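Local coordinates for protein putative peptidase (Parabacteroides merdae, PDB 4L8K) that probably hydrolyses peptide bonds as a serine peptidase of family S41, related to the tricorn protease, at residues 34-39 and 58-63; 66-71 and 220-225; 227-232 and 280-285. All coordinates share one frame; numbering follows the deposited sequence.

Interaction 1 of 3, residues 34-39 and 58-63; sequences DDVYDR and GKMLAE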
ATOM      1  N   ASP A  34       8.985 -17.606 -20.840  1.00 42.51           N
ATOM      2  CA  ASP A  34       9.341 -18.181 -22.143  1.00 43.30           C
ATOM      3  C   ASP A  34       8.192 -19.027 -22.698  1.00 44.13           C
ATOM      4  O   ASP A  34       7.964 -19.007 -23.907  1.00 44.08           O
ATOM      5  CB  ASP A  34      10.624 -19.031 -22.042  1.00 47.04           C
ATOM      6  CG  ASP A  34      11.929 -18.251 -21.989  1.00 55.88           C
ATOM      7  OD1 ASP A  34      11.956 -17.097 -22.477  1.00 55.40           O
ATOM      8  OD2 ASP A  34      12.939 -18.817 -21.508  1.00 63.97           O
ATOM      9  N   ASP A  35       7.465 -19.763 -21.820  1.00 39.18           N
ATOM     10  CA  ASP A  35       6.306 -20.582 -22.210  1.00 39.46           C
ATOM     11  C   ASP A  35       5.115 -19.678 -22.529  1.00 40.72           C
ATOM     12  O   ASP A  35       4.270 -20.054 -23.341  1.00 39.37           O
ATOM     13  CB  ASP A  35       5.908 -21.610 -21.126  1.00 42.03           C
ATOM     14  CG  ASP A  35       7.010 -22.546 -20.633  1.00 60.45           C
ATOM     15  OD1 ASP A  35       7.994 -22.772 -21.389  1.00 63.32           O
ATOM     16  OD2 ASP A  35       6.872 -23.083 -19.504  1.00 67.18           O
ATOM     17  N   VAL A  36       5.056 -18.489 -21.874  1.00 36.62           N
ATOM     18  CA  VAL A  36       4.046 -17.453 -22.113  1.00 34.86           C
ATOM     19  C   VAL A  36       4.293 -16.912 -23.538  1.00 39.88           C
ATOM     20  O   VAL A  36       3.334 -16.719 -24.304  1.00 39.66           O
ATOM     21  CB  VAL A  36       4.058 -16.336 -21.011  1.00 36.15           C
ATOM     22  CG1 VAL A  36       3.325 -15.081 -21.472  1.00 34.34           C
ATOM     23  CG2 VAL A  36       3.456 -16.847 -19.700  1.00 34.88           C
ATOM     24  N   TYR A  37       5.586 -16.731 -23.913  1.00 36.53           N
ATOM     25  CA  TYR A  37       5.914 -16.294 -25.270  1.00 37.12           C
ATOM     26  C   TYR A  37       5.422 -17.331 -26.299  1.00 41.91           C
ATOM     27  O   TYR A  37       4.759 -16.949 -27.252  1.00 40.92           O
ATOM     28  CB  TYR A  37       7.425 -16.033 -25.468  1.00 38.94           C
ATOM     29  CG  TYR A  37       7.743 -15.600 -26.883  1.00 41.49           C
ATOM     30  CD1 TYR A  37       7.669 -14.261 -27.255  1.00 42.80           C
ATOM     31  CD2 TYR A  37       8.019 -16.541 -27.877  1.00 44.69           C
ATOM     32  CE1 TYR A  37       7.891 -13.862 -28.575  1.00 42.94           C
ATOM     33  CE2 TYR A  37       8.227 -16.157 -29.204  1.00 46.44           C
ATOM     34  CZ  TYR A  37       8.182 -14.814 -29.544  1.00 54.03           C
ATOM     35  OH  TYR A  37       8.415 -14.444 -30.847  1.00 56.98           O
ATOM     36  N   ASP A  38       5.766 -18.618 -26.108  1.00 40.57           N
ATOM     37  CA  ASP A  38       5.415 -19.708 -27.034  1.00 42.05           C
ATOM     38  C   ASP A  38       3.909 -19.818 -27.243  1.00 46.37           C
ATOM     39  O   ASP A  38       3.470 -19.978 -28.381  1.00 47.14           O
ATOM     40  CB  ASP A  38       5.979 -21.057 -26.556  1.00 44.47           C
ATOM     41  CG  ASP A  38       7.491 -21.108 -26.485  1.00 55.16           C
ATOM     42  OD1 ASP A  38       8.147 -20.342 -27.227  1.00 55.01           O
ATOM     43  OD2 ASP A  38       8.019 -21.916 -25.690  1.00 64.21           O
ATOM     44  N   ARG A  39       3.123 -19.694 -26.158  1.00 41.33           N
ATOM     45  CA  ARG A  39       1.664 -19.791 -26.232  1.00 40.11           C
ATOM     46  C   ARG A  39       1.042 -18.592 -26.970  1.00 40.85           C
ATOM     47  O   ARG A  39       0.274 -18.783 -27.911  1.00 39.90           O
ATOM     48  CB  ARG A  39       1.061 -19.920 -24.833  1.00 40.05           C
ATOM     49  CG  ARG A  39       1.195 -21.334 -24.285  1.00 55.00           C
ATOM     50  CD  ARG A  39       0.432 -21.551 -22.996  1.00 65.65           C
ATOM     51  NE  ARG A  39       1.052 -20.861 -21.863  1.00 63.88           N
ATOM     52  CZ  ARG A  39       0.452 -19.940 -21.118  1.00 71.49           C
ATOM     53  NH1 ARG A  39      -0.803 -19.583 -21.368  1.00 53.85           N
ATOM     54  NH2 ARG A  39       1.093 -19.379 -20.109  1.00 62.57           N
ATOM     55  N   GLY A  58      -3.640  -8.172 -22.717  1.00 21.69           N
ATOM     56  CA  GLY A  58      -4.083  -7.994 -21.338  1.00 20.30           C
ATOM     57  C   GLY A  58      -4.081  -9.321 -20.599  1.00 23.56           C
ATOM     58  O   GLY A  58      -3.639  -9.390 -19.447  1.00 21.02           O
ATOM     59  N   LYS A  59      -4.537 -10.396 -21.284  1.00 21.34           N
ATOM     60  CA  LYS A  59      -4.550 -11.767 -20.750  1.00 22.26           C
ATOM     61  C   LYS A  59      -3.134 -12.262 -20.516  1.00 26.77           C
ATOM     62  O   LYS A  59      -2.880 -12.959 -19.526  1.00 28.26           O
ATOM     63  CB  LYS A  59      -5.284 -12.723 -21.693  1.00 25.60           C
ATOM     64  CG  LYS A  59      -6.770 -12.769 -21.450  1.00 34.07           C
ATOM     65  CD  LYS A  59      -7.547 -13.280 -22.670  1.00 40.11           C
ATOM     66  CE  LYS A  59      -9.044 -13.053 -22.511  1.00 44.35           C
ATOM     67  NZ  LYS A  59      -9.652 -13.912 -21.442  1.00 59.14           N
HETATM   68  N   MSE A  60      -2.207 -11.872 -21.415  1.00 21.27           N
HETATM   69  CA  MSE A  60      -0.778 -12.194 -21.312  1.00 19.67           C
HETATM   70  C   MSE A  60      -0.187 -11.570 -20.063  1.00 24.38           C
HETATM   71  O   MSE A  60       0.548 -12.250 -19.352  1.00 23.19           O
HETATM   72  CB  MSE A  60      -0.009 -11.729 -22.542  1.00 20.66           C
HETATM   73  CG  MSE A  60       1.372 -12.335 -22.616  1.00 25.21           C
HETATM   74 SE   MSE A  60       2.416 -11.791 -24.154  0.75 29.57          SE
HETATM   75  CE  MSE A  60       2.923 -10.042 -23.576  1.00 24.75           C
ATOM     76  N   LEU A  61      -0.522 -10.286 -19.773  1.00 23.09           N
ATOM     77  CA  LEU A  61      -0.016  -9.637 -18.558  1.00 22.96           C
ATOM     78  C   LEU A  61      -0.641 -10.265 -17.319  1.00 26.00           C
ATOM     79  O   LEU A  61       0.055 -10.446 -16.331  1.00 25.77           O
ATOM     80  CB  LEU A  61      -0.232  -8.115 -18.553  1.00 21.60           C
ATOM     81  CG  LEU A  61       0.419  -7.312 -19.693  1.00 25.60           C
ATOM     82  CD1 LEU A  61       0.175  -5.835 -19.479  1.00 23.78           C
ATOM     83  CD2 LEU A  61       1.940  -7.559 -19.788  1.00 23.98           C
ATOM     84  N   ALA A  62      -1.912 -10.689 -17.405  1.00 22.95           N
ATOM     85  CA  ALA A  62      -2.602 -11.316 -16.271  1.00 22.56           C
ATOM     86  C   ALA A  62      -1.988 -12.696 -15.906  1.00 26.97           C
ATOM     87  O   ALA A  62      -2.273 -13.221 -14.838  1.00 27.18           O
ATOM     88  CB  ALA A  62      -4.086 -11.435 -16.551  1.00 21.84           C
ATOM     89  N   GLU A  63      -1.104 -13.240 -16.754  1.00 25.25           N
ATOM     90  CA  GLU A  63      -0.390 -14.500 -16.472  1.00 26.02           C
ATOM     91  C   GLU A  63       0.484 -14.385 -15.212  1.00 29.70           C
ATOM     92  O   GLU A  63       0.676 -15.382 -14.521  1.00 30.21           O
ATOM     93  CB  GLU A  63       0.475 -14.940 -17.665  1.00 28.42           C
ATOM     94  CG  GLU A  63      -0.329 -15.333 -18.905  1.00 30.02           C
ATOM     95  CD  GLU A  63      -0.906 -16.737 -18.945  1.00 39.78           C
ATOM     96  OE1 GLU A  63      -0.394 -17.630 -18.224  1.00 41.88           O
ATOM     97  OE2 GLU A  63      -1.832 -16.960 -19.758  1.00 35.23           O
TER
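Arg39 and Glu63 reach for each other between helix 33-43 and the segment 58-63, approaching from opposite directions. The guanidinium presents its end-on edge: NH2 lies 3.0 Å from Glu63 OE1 and NH1 lies 3.2 Å from Glu63 OE2, so each nitrogen takes its own oxygen, and both hydrogen bonds are nearly straight. The pairing is not coplanar. Both oxygens sit close to the guanidinium plane, but the carboxylate is rolled 61° against it and receives both N-H groups from above its own plane. Both side chains are bent to meet: the arginine at chi3 (-71°), the glutamate at chi2 (-82°).

Beside the salt bridge the contact turns apolar. The two methyls of Val36 divide the work: CG1 meets CG of the selenomethionine at Met60, 3.6 Å away, and CG2 lies 4.1 Å from Glu63 CB, running alongside the glutamate stem in the opposite sense. Met60 crosses Val36 at a slant, then continues between the helices to lie on Phe12 and Leu15 of helix 8-22, so the contact belongs to a small helical bundle within the tricorn C1-like part of the chain.

Glu63 OE2 has a second partner in the hydroxyl of Tyr40, one turn along the same helix as Val36. With Arg39 exposed and Val36 and Met60 buried, the ion pair lies over the edge of an apolar seam, and the tyrosine and the two-nitrogen grip together probably restrict rotation of the carboxylate.

Interaction 2 of 3, residues 66-71 and 220-225; sequences DGHTNL and HSYSAT. With PO4 (phosphate ion), chain E.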
ATOM      1  N   ASP A  66      -0.732 -10.062 -11.173  1.00 24.57           N
ATOM      2  CA  ASP A  66      -0.205  -8.907 -10.474  1.00 22.52           C
ATOM      3  C   ASP A  66      -1.179  -7.711 -10.540  1.00 25.43           C
ATOM      4  O   ASP A  66      -1.426  -7.154 -11.622  1.00 23.56           O
ATOM      5  CB  ASP A  66       1.162  -8.556 -11.092  1.00 24.06           C
ATOM      6  CG  ASP A  66       1.875  -7.395 -10.453  1.00 30.07           C
ATOM      7  OD1 ASP A  66       1.344  -6.840  -9.465  1.00 29.67           O
ATOM      8  OD2 ASP A  66       2.964  -7.042 -10.931  1.00 33.42           O
ATOM      9  N   GLY A  67      -1.648  -7.284  -9.357  1.00 21.03           N
ATOM     10  CA  GLY A  67      -2.572  -6.161  -9.224  1.00 19.66           C
ATOM     11  C   GLY A  67      -1.923  -4.841  -9.563  1.00 22.27           C
ATOM     12  O   GLY A  67      -2.610  -3.847  -9.767  1.00 21.20           O
ATOM     13  N   HIS A  68      -0.591  -4.829  -9.655  1.00 20.33           N
ATOM     14  CA  HIS A  68       0.181  -3.621  -9.952  1.00 20.43           C
ATOM     15  C   HIS A  68       0.544  -3.512 -11.425  1.00 22.91           C
ATOM     16  O   HIS A  68       1.101  -2.499 -11.804  1.00 23.99           O
ATOM     17  CB  HIS A  68       1.430  -3.532  -9.036  1.00 21.51           C
ATOM     18  CG  HIS A  68       1.004  -3.299  -7.616  1.00 24.42           C
ATOM     19  ND1 HIS A  68       0.632  -2.033  -7.180  1.00 26.07           N
ATOM     20  CD2 HIS A  68       0.681  -4.197  -6.654  1.00 25.71           C
ATOM     21  CE1 HIS A  68       0.177  -2.193  -5.939  1.00 24.63           C
ATOM     22  NE2 HIS A  68       0.196  -3.471  -5.574  1.00 24.83           N
ATOM     23  N   THR A  69       0.182  -4.502 -12.251  1.00 19.18           N
ATOM     24  CA  THR A  69       0.471  -4.519 -13.682  1.00 19.99           C
ATOM     25  C   THR A  69      -0.783  -4.157 -14.477  1.00 22.93           C
ATOM     26  O   THR A  69      -1.855  -4.724 -14.232  1.00 21.62           O
ATOM     27  CB  THR A  69       1.067  -5.884 -14.103  1.00 27.99           C
ATOM     28  OG1 THR A  69       2.365  -5.996 -13.526  1.00 27.97           O
ATOM     29  CG2 THR A  69       1.180  -6.053 -15.618  1.00 18.74           C
ATOM     30  N   ASN A  70      -0.632  -3.223 -15.446  1.00 20.16           N
ATOM     31  CA  ASN A  70      -1.724  -2.779 -16.320  1.00 20.85           C
ATOM     32  C   ASN A  70      -1.253  -2.446 -17.734  1.00 25.63           C
ATOM     33  O   ASN A  70      -0.167  -1.904 -17.922  1.00 28.21           O
ATOM     34  CB  ASN A  70      -2.415  -1.519 -15.734  1.00 23.27           C
ATOM     35  CG  ASN A  70      -2.864  -1.675 -14.301  1.00 41.22           C
ATOM     36  OD1 ASN A  70      -2.141  -1.317 -13.366  1.00 35.04           O
ATOM     37  ND2 ASN A  70      -4.043  -2.248 -14.091  1.00 25.22           N
ATOM     38  N   LEU A  71      -2.109  -2.714 -18.712  1.00 21.21           N
ATOM     39  CA  LEU A  71      -1.926  -2.327 -20.111  1.00 19.99           C
ATOM     40  C   LEU A  71      -2.919  -1.197 -20.346  1.00 24.53           C
ATOM     41  O   LEU A  71      -4.103  -1.368 -20.039  1.00 25.50           O
ATOM     42  CB  LEU A  71      -2.143  -3.506 -21.090  1.00 18.97           C
ATOM     43  CG  LEU A  71      -1.904  -3.210 -22.586  1.00 22.49           C
ATOM     44  CD1 LEU A  71      -0.428  -2.912 -22.882  1.00 22.76           C
ATOM     45  CD2 LEU A  71      -2.367  -4.388 -23.438  1.00 23.03           C
ATOM     46  N   HIS A 220      -6.844  -2.532   0.331  1.00 19.33           N
ATOM     47  CA  HIS A 220      -6.849  -1.296  -0.412  1.00 18.46           C
ATOM     48  C   HIS A 220      -5.858  -0.271   0.167  1.00 19.34           C
ATOM     49  O   HIS A 220      -5.887   0.874  -0.267  1.00 20.59           O
ATOM     50  CB  HIS A 220      -8.260  -0.759  -0.550  1.00 20.42           C
ATOM     51  CG  HIS A 220      -9.036  -1.524  -1.570  1.00 26.04           C
ATOM     52  ND1 HIS A 220      -9.963  -2.470  -1.205  1.00 30.35           N
ATOM     53  CD2 HIS A 220      -8.971  -1.491  -2.922  1.00 29.63           C
ATOM     54  CE1 HIS A 220     -10.462  -2.961  -2.335  1.00 29.58           C
ATOM     55  NE2 HIS A 220      -9.874  -2.427  -3.393  1.00 29.59           N
ATOM     56  N   SER A 221      -4.919  -0.703   1.064  1.00 13.03           N
ATOM     57  CA  SER A 221      -3.772   0.064   1.565  1.00 11.64           C
ATOM     58  C   SER A 221      -2.584  -0.385   0.707  1.00 16.73           C
ATOM     59  O   SER A 221      -2.168  -1.539   0.811  1.00 18.59           O
ATOM     60  CB  SER A 221      -3.509  -0.191   3.057  1.00 13.43           C
ATOM     61  OG  SER A 221      -4.601   0.146   3.896  1.00 21.96           O
ATOM     62  N   TYR A 222      -2.108   0.442  -0.218  1.00 13.69           N
ATOM     63  CA  TYR A 222      -1.039  -0.014  -1.096  1.00 13.95           C
ATOM     64  C   TYR A 222      -0.193   1.135  -1.619  1.00 16.65           C
ATOM     65  O   TYR A 222      -0.501   2.297  -1.352  1.00 16.58           O
ATOM     66  CB  TYR A 222      -1.600  -0.856  -2.277  1.00 16.36           C
ATOM     67  CG  TYR A 222      -2.669  -0.163  -3.085  1.00 18.25           C
ATOM     68  CD1 TYR A 222      -2.333   0.708  -4.121  1.00 20.44           C
ATOM     69  CD2 TYR A 222      -4.019  -0.377  -2.821  1.00 18.72           C
ATOM     70  CE1 TYR A 222      -3.314   1.332  -4.888  1.00 21.15           C
ATOM     71  CE2 TYR A 222      -5.012   0.237  -3.592  1.00 18.42           C
ATOM     72  CZ  TYR A 222      -4.650   1.072  -4.640  1.00 24.56           C
ATOM     73  OH  TYR A 222      -5.588   1.716  -5.409  1.00 25.07           O
ATOM     74  N   SER A 223       0.884   0.778  -2.376  1.00 13.74           N
ATOM     75  CA  SER A 223       1.877   1.657  -2.977  1.00 15.32           C
ATOM     76  C   SER A 223       2.596   2.457  -1.871  1.00 22.97           C
ATOM     77  O   SER A 223       3.153   1.792  -1.002  1.00 26.31           O
ATOM     78  CB  SER A 223       1.264   2.525  -4.064  1.00 19.26           C
ATOM     79  OG  SER A 223       0.827   1.651  -5.097  1.00 25.73           O
ATOM     80  N   ALA A 224       2.592   3.815  -1.855  1.00 20.05           N
ATOM     81  CA  ALA A 224       3.295   4.578  -0.791  1.00 19.97           C
ATOM     82  C   ALA A 224       2.780   4.177   0.626  1.00 23.73           C
ATOM     83  O   ALA A 224       3.547   4.190   1.579  1.00 23.81           O
ATOM     84  CB  ALA A 224       3.149   6.084  -1.007  1.00 20.23           C
ATOM     85  N   THR A 225       1.500   3.779   0.739  1.00 19.74           N
ATOM     86  CA  THR A 225       0.894   3.338   1.997  1.00 18.85           C
ATOM     87  C   THR A 225       1.552   2.043   2.467  1.00 22.42           C
ATOM     88  O   THR A 225       1.725   1.860   3.675  1.00 23.16           O
ATOM     89  CB  THR A 225      -0.605   3.175   1.829  1.00 20.50           C
ATOM     90  OG1 THR A 225      -1.092   4.356   1.201  1.00 21.12           O
ATOM     91  CG2 THR A 225      -1.337   2.936   3.156  1.00 14.42           C
TER
HETATM   92  P   PO4 E 401       3.342   0.669  -7.660  1.00 44.00           P
HETATM   93  O1  PO4 E 401       4.676   0.107  -8.115  1.00 49.01           O
HETATM   94  O2  PO4 E 401       3.215   0.477  -6.115  1.00 44.14           O
HETATM   95  O3  PO4 E 401       3.276   2.174  -8.027  1.00 46.64           O
HETATM   96  O4  PO4 E 401       2.203  -0.114  -8.354  1.00 44.92           O
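His68 turns the edge of its ring toward Ser223 and Tyr222, with a phosphate ion bridging beside it. The side chain runs first through CB, which has phosphate O4 3.6 Å away. Its CG lies anti to the carbonyl carbon (chi1 -68°), a torsion that brings the ND1 edge of the ring to the same oxygen, near the ring plane. The next atom, ND1, donates a hydrogen bond of 2.7 Å to phosphate O4, bent to 133° at the hydrogen. CE1 then points across the contact: it is 4.0 Å from Ser223 OG and 4.2 Å from Tyr222 CD1, contacts of the van der Waals kind. At NE2 the ring is tied to Gly246 O, and the ring of Trp83 meets it roughly at right angles.

Ser223 reaches the ion by another corner, its OG donating to phosphate O2 at 2.8 Å. It stands at the N-cap position of helix 224-232, with an unusual positive phi, though its side chain makes no capping bond, its hydroxyl going to the phosphate. A serine on a sharp turn just before a helix, with a histidine brought in from a distant part of the chain, is consistent with the nucleophile and general base of tricorn-type S41 peptidases. The phosphate, probably from the crystallisation liquor, is also hydrogen-bonded to the Ser266 hydroxyl, Arg264 NH1 and the backbone N-H groups of Ser249 and Gly250.

Putting an alanine in place of His68 would probably leave Gly246 O without its NE2 mate and the phosphate without one of its donors, and open a gap beside Ser223. The backbone that carries the ring is pinned by an Asx turn, where His68 N donates to Asp66 OD1 at 2.8 Å; the other carboxylate oxygen, OD2, takes the hydroxyl of Thr69 and is hydrogen-bonded to that of Tyr23.

Interaction 3 of 3, residues 227-232 and 280-285; sequences DFVNVM and FGIDPD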
ATOM      1  N   ASP A 227       4.695   1.205   1.882  1.00 21.50           N
ATOM      2  CA  ASP A 227       6.016   1.613   2.393  1.00 21.81           C
ATOM      3  C   ASP A 227       5.893   2.277   3.761  1.00 25.26           C
ATOM      4  O   ASP A 227       6.771   2.092   4.594  1.00 26.33           O
ATOM      5  CB  ASP A 227       6.718   2.557   1.406  1.00 23.59           C
ATOM      6  CG  ASP A 227       6.883   2.022   0.001  1.00 30.94           C
ATOM      7  OD1 ASP A 227       6.845   0.769  -0.180  1.00 30.90           O
ATOM      8  OD2 ASP A 227       7.086   2.835  -0.911  1.00 34.26           O
ATOM      9  N   PHE A 228       4.829   3.072   3.973  1.00 20.50           N
ATOM     10  CA  PHE A 228       4.513   3.731   5.245  1.00 20.11           C
ATOM     11  C   PHE A 228       4.274   2.643   6.335  1.00 22.67           C
ATOM     12  O   PHE A 228       4.840   2.723   7.429  1.00 20.19           O
ATOM     13  CB  PHE A 228       3.240   4.637   5.096  1.00 20.73           C
ATOM     14  CG  PHE A 228       2.733   5.207   6.399  1.00 21.02           C
ATOM     15  CD1 PHE A 228       3.382   6.280   7.009  1.00 22.89           C
ATOM     16  CD2 PHE A 228       1.601   4.678   7.019  1.00 21.85           C
ATOM     17  CE1 PHE A 228       2.912   6.816   8.218  1.00 23.24           C
ATOM     18  CE2 PHE A 228       1.146   5.202   8.233  1.00 23.53           C
ATOM     19  CZ  PHE A 228       1.797   6.276   8.819  1.00 21.48           C
ATOM     20  N   VAL A 229       3.423   1.646   6.019  1.00 19.35           N
ATOM     21  CA  VAL A 229       3.094   0.542   6.919  1.00 19.82           C
ATOM     22  C   VAL A 229       4.391  -0.219   7.270  1.00 23.40           C
ATOM     23  O   VAL A 229       4.627  -0.516   8.439  1.00 22.24           O
ATOM     24  CB  VAL A 229       1.999  -0.370   6.300  1.00 22.91           C
ATOM     25  CG1 VAL A 229       1.877  -1.696   7.059  1.00 22.45           C
ATOM     26  CG2 VAL A 229       0.648   0.359   6.296  1.00 22.08           C
ATOM     27  N   ASN A 230       5.244  -0.461   6.266  1.00 20.36           N
ATOM     28  CA  ASN A 230       6.513  -1.142   6.437  1.00 21.18           C
ATOM     29  C   ASN A 230       7.397  -0.456   7.504  1.00 25.93           C
ATOM     30  O   ASN A 230       8.032  -1.148   8.297  1.00 25.61           O
ATOM     31  CB  ASN A 230       7.258  -1.211   5.119  1.00 22.58           C
ATOM     32  CG  ASN A 230       8.592  -1.935   5.187  1.00 41.04           C
ATOM     33  OD1 ASN A 230       8.744  -2.988   5.800  1.00 31.22           O
ATOM     34  ND2 ASN A 230       9.594  -1.371   4.570  1.00 41.73           N
ATOM     35  N   VAL A 231       7.443   0.881   7.505  1.00 21.74           N
ATOM     36  CA  VAL A 231       8.256   1.628   8.464  1.00 22.54           C
ATOM     37  C   VAL A 231       7.590   1.588   9.846  1.00 22.91           C
ATOM     38  O   VAL A 231       8.269   1.353  10.844  1.00 23.40           O
ATOM     39  CB  VAL A 231       8.513   3.092   7.985  1.00 28.15           C
ATOM     40  CG1 VAL A 231       9.327   3.888   9.016  1.00 29.03           C
ATOM     41  CG2 VAL A 231       9.204   3.109   6.622  1.00 28.25           C
HETATM   42  N   MSE A 232       6.265   1.795   9.895  1.00 16.99           N
HETATM   43  CA  MSE A 232       5.512   1.874  11.143  1.00 15.02           C
HETATM   44  C   MSE A 232       5.594   0.577  11.949  1.00 20.22           C
HETATM   45  O   MSE A 232       5.802   0.665  13.159  1.00 20.18           O
HETATM   46  CB  MSE A 232       4.048   2.277  10.885  1.00 14.76           C
HETATM   47  CG  MSE A 232       3.921   3.713  10.343  1.00 17.96           C
HETATM   48 SE   MSE A 232       4.386   5.115  11.627  0.75 21.11          SE
HETATM   49  CE  MSE A 232       2.874   4.955  12.737  1.00 15.65           C
ATOM     50  N   PHE A 280       4.150  -7.986  -2.384  1.00 22.56           N
ATOM     51  CA  PHE A 280       2.966  -8.819  -2.391  1.00 22.52           C
ATOM     52  C   PHE A 280       2.037  -8.509  -1.228  1.00 28.30           C
ATOM     53  O   PHE A 280       0.956  -9.094  -1.129  1.00 28.33           O
ATOM     54  CB  PHE A 280       3.404 -10.293  -2.423  1.00 24.85           C
ATOM     55  CG  PHE A 280       4.509 -10.487  -3.435  1.00 26.97           C
ATOM     56  CD1 PHE A 280       4.251 -10.365  -4.810  1.00 29.76           C
ATOM     57  CD2 PHE A 280       5.812 -10.774  -3.021  1.00 29.96           C
ATOM     58  CE1 PHE A 280       5.277 -10.535  -5.753  1.00 31.28           C
ATOM     59  CE2 PHE A 280       6.848 -10.927  -3.962  1.00 33.67           C
ATOM     60  CZ  PHE A 280       6.571 -10.795  -5.320  1.00 32.13           C
ATOM     61  N   GLY A 281       2.429  -7.514  -0.434  1.00 25.91           N
ATOM     62  CA  GLY A 281       1.695  -7.055   0.728  1.00 24.71           C
ATOM     63  C   GLY A 281       2.393  -7.430   2.024  1.00 27.59           C
ATOM     64  O   GLY A 281       3.244  -8.327   2.039  1.00 26.47           O
ATOM     65  N   ILE A 282       2.017  -6.724   3.118  1.00 21.91           N
ATOM     66  CA  ILE A 282       2.493  -6.911   4.488  1.00 22.17           C
ATOM     67  C   ILE A 282       1.304  -7.339   5.350  1.00 27.28           C
ATOM     68  O   ILE A 282       0.232  -6.688   5.335  1.00 25.14           O
ATOM     69  CB  ILE A 282       3.163  -5.613   5.043  1.00 24.63           C
ATOM     70  CG1 ILE A 282       4.404  -5.204   4.223  1.00 24.53           C
ATOM     71  CG2 ILE A 282       3.507  -5.751   6.530  1.00 23.44           C
ATOM     72  CD1 ILE A 282       4.612  -3.656   4.117  1.00 18.82           C
ATOM     73  N   ASP A 283       1.493  -8.442   6.084  1.00 24.81           N
ATOM     74  CA  ASP A 283       0.478  -8.980   6.988  1.00 24.46           C
ATOM     75  C   ASP A 283       0.391  -8.131   8.235  1.00 29.01           C
ATOM     76  O   ASP A 283       1.431  -7.726   8.763  1.00 30.39           O
ATOM     77  CB  ASP A 283       0.787 -10.447   7.364  1.00 26.42           C
ATOM     78  CG  ASP A 283       0.465 -11.455   6.266  1.00 38.56           C
ATOM     79  OD1 ASP A 283      -0.457 -11.194   5.463  1.00 39.07           O
ATOM     80  OD2 ASP A 283       1.135 -12.502   6.208  1.00 46.13           O
ATOM     81  N   PRO A 284      -0.822  -7.874   8.765  1.00 25.32           N
ATOM     82  CA  PRO A 284      -0.913  -7.113  10.032  1.00 23.61           C
ATOM     83  C   PRO A 284      -0.354  -7.927  11.214  1.00 27.14           C
ATOM     84  O   PRO A 284      -0.154  -9.134  11.084  1.00 27.71           O
ATOM     85  CB  PRO A 284      -2.421  -6.879  10.177  1.00 23.73           C
ATOM     86  CG  PRO A 284      -3.043  -8.048   9.488  1.00 28.44           C
ATOM     87  CD  PRO A 284      -2.159  -8.339   8.311  1.00 25.51           C
ATOM     88  N   ASP A 285      -0.115  -7.275  12.361  1.00 22.83           N
ATOM     89  CA  ASP A 285       0.306  -7.979  13.583  1.00 23.43           C
ATOM     90  C   ASP A 285      -0.892  -8.782  14.111  1.00 26.36           C
ATOM     91  O   ASP A 285      -0.733  -9.911  14.554  1.00 24.74           O
ATOM     92  CB  ASP A 285       0.807  -6.987  14.649  1.00 24.41           C
ATOM     93  CG  ASP A 285       2.101  -6.318  14.276  1.00 37.95           C
ATOM     94  OD1 ASP A 285       3.115  -7.031  14.137  1.00 42.07           O
ATOM     95  OD2 ASP A 285       2.115  -5.078  14.166  1.00 39.93           O
TER
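Ile282 pushes its side chain against the flank of helix 224-232, and the contact across the two segments is van der Waals throughout. Its terminal methyl CD1 sits 3.7 Å from Asn230 CB and 3.9 Å from Asn230 N, touching the helix at its backbone. The other branch, CG2, leans on Val229 CG1 at a looser 4.4 Å. Chi2 of the isoleucine is 146°, off the usual staggered value, and this turn lays CD1 against the asparagine stem.

The polar bonds here go to residues outside the two segments. Asn230 touches Ile282 through its CB, while its amide, with CG anti to the backbone N (chi1 -179°), carries OD1 to Arg233 NH2, three residues on, just past the helix end. Ile282, for its part, is fastened to Thr245 through backbone hydrogen bonding, and its N-H also meets the threonine hydroxyl.

Helix 224-232 is the crossover between the parallel neighbours 213-217 and 238-242 of the mixed sheet, in a domain of the ClpP/crotonase clan. Val229 rests on Thr217 and Met232 on Val215, so the helix packs on the sheet, and Ile282 of 280-285 packs on the helix flank as the chain heads into edge strand 286-287.

In the fold
Interactions 2 and 3 share helix 224-232: interaction 2 uses the turn before its N-terminal end, interaction 3 its flank, and their centres are about 14 Å apart. Interaction 1 lies further out, its centre about 26 Å from that of the chain, yet it touches interaction 2 by packing, Leu61 CD1 lying 3.7 Å from Leu71 CB where helix 50-61 leads on to strand 70-72. Chemistry follows place. The outer, partly buried contact joins an ion pair to an apolar seam; the fully buried interaction 3 is wholly van der Waals; interaction 2, partly buried between distant parts of the chain, has little direct contact and is bridged by an anion.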